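Local atomic coordinates of topoisomerase IV subunit A (Escherichia coli, PDB entry 1ZVT), a protein that probably binds DNA through its C-terminal beta-pinwheel domain as part of topoisomerase IV, a type II enzyme that unlinks and relaxes DNA. Residues 43-48 and 89-94. Sequence-based numbering, arbitrary orientation.
Sequences SNQPVV and MLMESD
V48 and L90 form an antiparallel hydrogen-bonded pair where strands 47-51 and 86-90 join in one blade of the beta-pinwheel. V48 N gives a nearly straight bond to L90 O (2.9 Å, 171° at the hydrogen), and L90 N returns one to V48 O. The side chains of both residues lie on the same face of the sheet and touch F112. Past this pair, residues 45 and 46 and the segment 91-94 are irregular, and side chains take over the contact. The end of M91 comes back over residues 45-47: CG stands anti to its backbone N (chi1 -159°) and the chain runs extended to its end. From CB it leads to CG, which lies 3.6 Å from P46 O and also packs on Q45 CD; SD comes next, 4.2 Å from V47 CB; the terminal CE settles 3.6 Å from Q45 CG, beside Q45 O. V39 and I6, from two strands of the adjoining sheet, also touch M91. The amide of Q45 is held at both ends: OE1 accepts a hydrogen bond from K42 N, while NE2 makes a weak, bent one to E92 O (3.0 Å, 131° at the hydrogen). An alanine in place of Q45 would probably leave K42 N and E92 O without these partners and strip the end of M91 of part of its cover. On the M91 side of the strand pair, V47 and M89 also meet V39; their side chains cross at a slant, and V47 CG2, anti to its own backbone N, lies 3.7 Å from M89 CG.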
loop_
_atom_site.group_PDB
_atom_site.type_symbol
_atom_site.label_atom_id
_atom_site.label_comp_id
_atom_site.label_asym_id
_atom_site.label_seq_id
_atom_site.Cartn_x
_atom_site.Cartn_y
_atom_site.Cartn_z
ATOM N N SER A 43 -14.721 15.849 -6.013
ATOM C CA SER A 43 -14.596 15.783 -7.463
ATOM C C SER A 43 -13.457 16.674 -7.977
ATOM O O SER A 43 -12.966 16.458 -9.086
ATOM C CB SER A 43 -15.940 16.114 -8.133
ATOM O OG SER A 43 -16.397 17.383 -7.702
ATOM N N ASN A 44 -13.022 17.634 -7.154
ATOM C CA ASN A 44 -11.910 18.512 -7.512
ATOM C C ASN A 44 -10.573 18.123 -6.890
ATOM O O ASN A 44 -9.688 18.970 -6.719
ATOM C CB ASN A 44 -12.249 19.983 -7.203
ATOM C CG ASN A 44 -12.470 20.247 -5.724
ATOM O OD1 ASN A 44 -12.710 19.331 -4.930
ATOM N ND2 ASN A 44 -12.401 21.526 -5.340
ATOM N N GLN A 45 -10.411 16.842 -6.552
ATOM C CA GLN A 45 -9.138 16.349 -6.048
ATOM C C GLN A 45 -8.775 15.141 -6.918
ATOM O O GLN A 45 -9.663 14.463 -7.400
ATOM C CB GLN A 45 -9.203 16.022 -4.539
ATOM C CG GLN A 45 -9.367 14.575 -4.132
ATOM C CD GLN A 45 -9.723 14.375 -2.646
ATOM O OE1 GLN A 45 -10.852 14.559 -2.254
ATOM N NE2 GLN A 45 -8.747 13.997 -1.835
ATOM N N PRO A 46 -7.482 14.895 -7.152
ATOM C CA PRO A 46 -7.159 13.754 -8.018
ATOM C C PRO A 46 -7.319 12.401 -7.299
ATOM O O PRO A 46 -7.215 12.339 -6.070
ATOM C CB PRO A 46 -5.684 13.989 -8.354
ATOM C CG PRO A 46 -5.161 14.685 -7.146
ATOM C CD PRO A 46 -6.274 15.607 -6.711
ATOM N N VAL A 47 -7.586 11.352 -8.078
ATOM C CA VAL A 47 -7.422 9.978 -7.608
ATOM C C VAL A 47 -6.126 9.419 -8.173
ATOM O O VAL A 47 -5.781 9.685 -9.316
ATOM C CB VAL A 47 -8.651 9.067 -7.928
ATOM C CG1 VAL A 47 -9.040 9.075 -9.413
ATOM C CG2 VAL A 47 -8.407 7.624 -7.377
ATOM N N VAL A 48 -5.382 8.707 -7.331
ATOM C CA VAL A 48 -4.047 8.223 -7.698
ATOM C C VAL A 48 -4.060 6.693 -7.729
ATOM O O VAL A 48 -4.739 6.062 -6.913
ATOM C CB VAL A 48 -3.007 8.743 -6.693
ATOM C CG1 VAL A 48 -1.766 7.894 -6.682
ATOM C CG2 VAL A 48 -2.661 10.205 -7.011
ATOM N N MET A 89 -4.954 2.089 -5.088
ATOM C CA MET A 89 -5.700 3.306 -5.379
ATOM C C MET A 89 -5.807 4.157 -4.111
ATOM O O MET A 89 -6.110 3.625 -3.023
ATOM C CB MET A 89 -7.111 2.937 -5.867
ATOM C CG MET A 89 -7.989 4.114 -6.199
ATOM S SD MET A 89 -9.577 3.691 -7.013
ATOM C CE MET A 89 -10.367 2.619 -5.799
ATOM N N LEU A 90 -5.557 5.457 -4.235
ATOM C CA LEU A 90 -5.579 6.364 -3.083
ATOM C C LEU A 90 -6.266 7.667 -3.444
ATOM O O LEU A 90 -6.147 8.165 -4.580
ATOM C CB LEU A 90 -4.155 6.710 -2.644
ATOM C CG LEU A 90 -3.370 5.562 -2.008
ATOM C CD1 LEU A 90 -2.625 4.738 -3.048
ATOM C CD2 LEU A 90 -2.407 6.151 -0.989
ATOM N N MET A 91 -6.929 8.263 -2.461
ATOM C CA MET A 91 -7.480 9.590 -2.603
ATOM C C MET A 91 -7.381 10.231 -1.224
ATOM O O MET A 91 -8.083 9.821 -0.300
ATOM C CB MET A 91 -8.936 9.500 -3.078
ATOM C CG MET A 91 -9.466 10.716 -3.727
ATOM S SD MET A 91 -10.980 10.355 -4.656
ATOM C CE MET A 91 -11.208 11.880 -5.544
ATOM N N GLU A 92 -6.475 11.195 -1.088
ATOM C CA GLU A 92 -6.143 11.822 0.199
ATOM C C GLU A 92 -5.877 13.308 -0.005
ATOM O O GLU A 92 -5.813 13.797 -1.142
ATOM C CB GLU A 92 -4.872 11.169 0.795
ATOM C CG GLU A 92 -4.928 9.622 0.948
ATOM C CD GLU A 92 -5.886 9.132 2.060
ATOM O OE1 GLU A 92 -6.137 9.884 3.024
ATOM O OE2 GLU A 92 -6.405 7.983 1.999
ATOM N N SER A 93 -5.696 14.031 1.096
ATOM C CA SER A 93 -5.359 15.447 1.014
ATOM C C SER A 93 -3.943 15.569 0.453
ATOM O O SER A 93 -3.138 14.634 0.588
ATOM C CB SER A 93 -5.474 16.108 2.388
ATOM O OG SER A 93 -4.505 15.553 3.265
ATOM N N ASP A 94 -3.634 16.704 -0.173
ATOM C CA ASP A 94 -2.339 16.881 -0.831
ATOM C C ASP A 94 -1.170 16.618 0.118
ATOM O O ASP A 94 -0.139 16.076 -0.278
ATOM C CB ASP A 94 -2.181 18.313 -1.353
ATOM C CG ASP A 94 -2.957 18.584 -2.614
ATOM O OD1 ASP A 94 -3.405 17.625 -3.285
ATOM O OD2 ASP A 94 -3.102 19.788 -2.950
#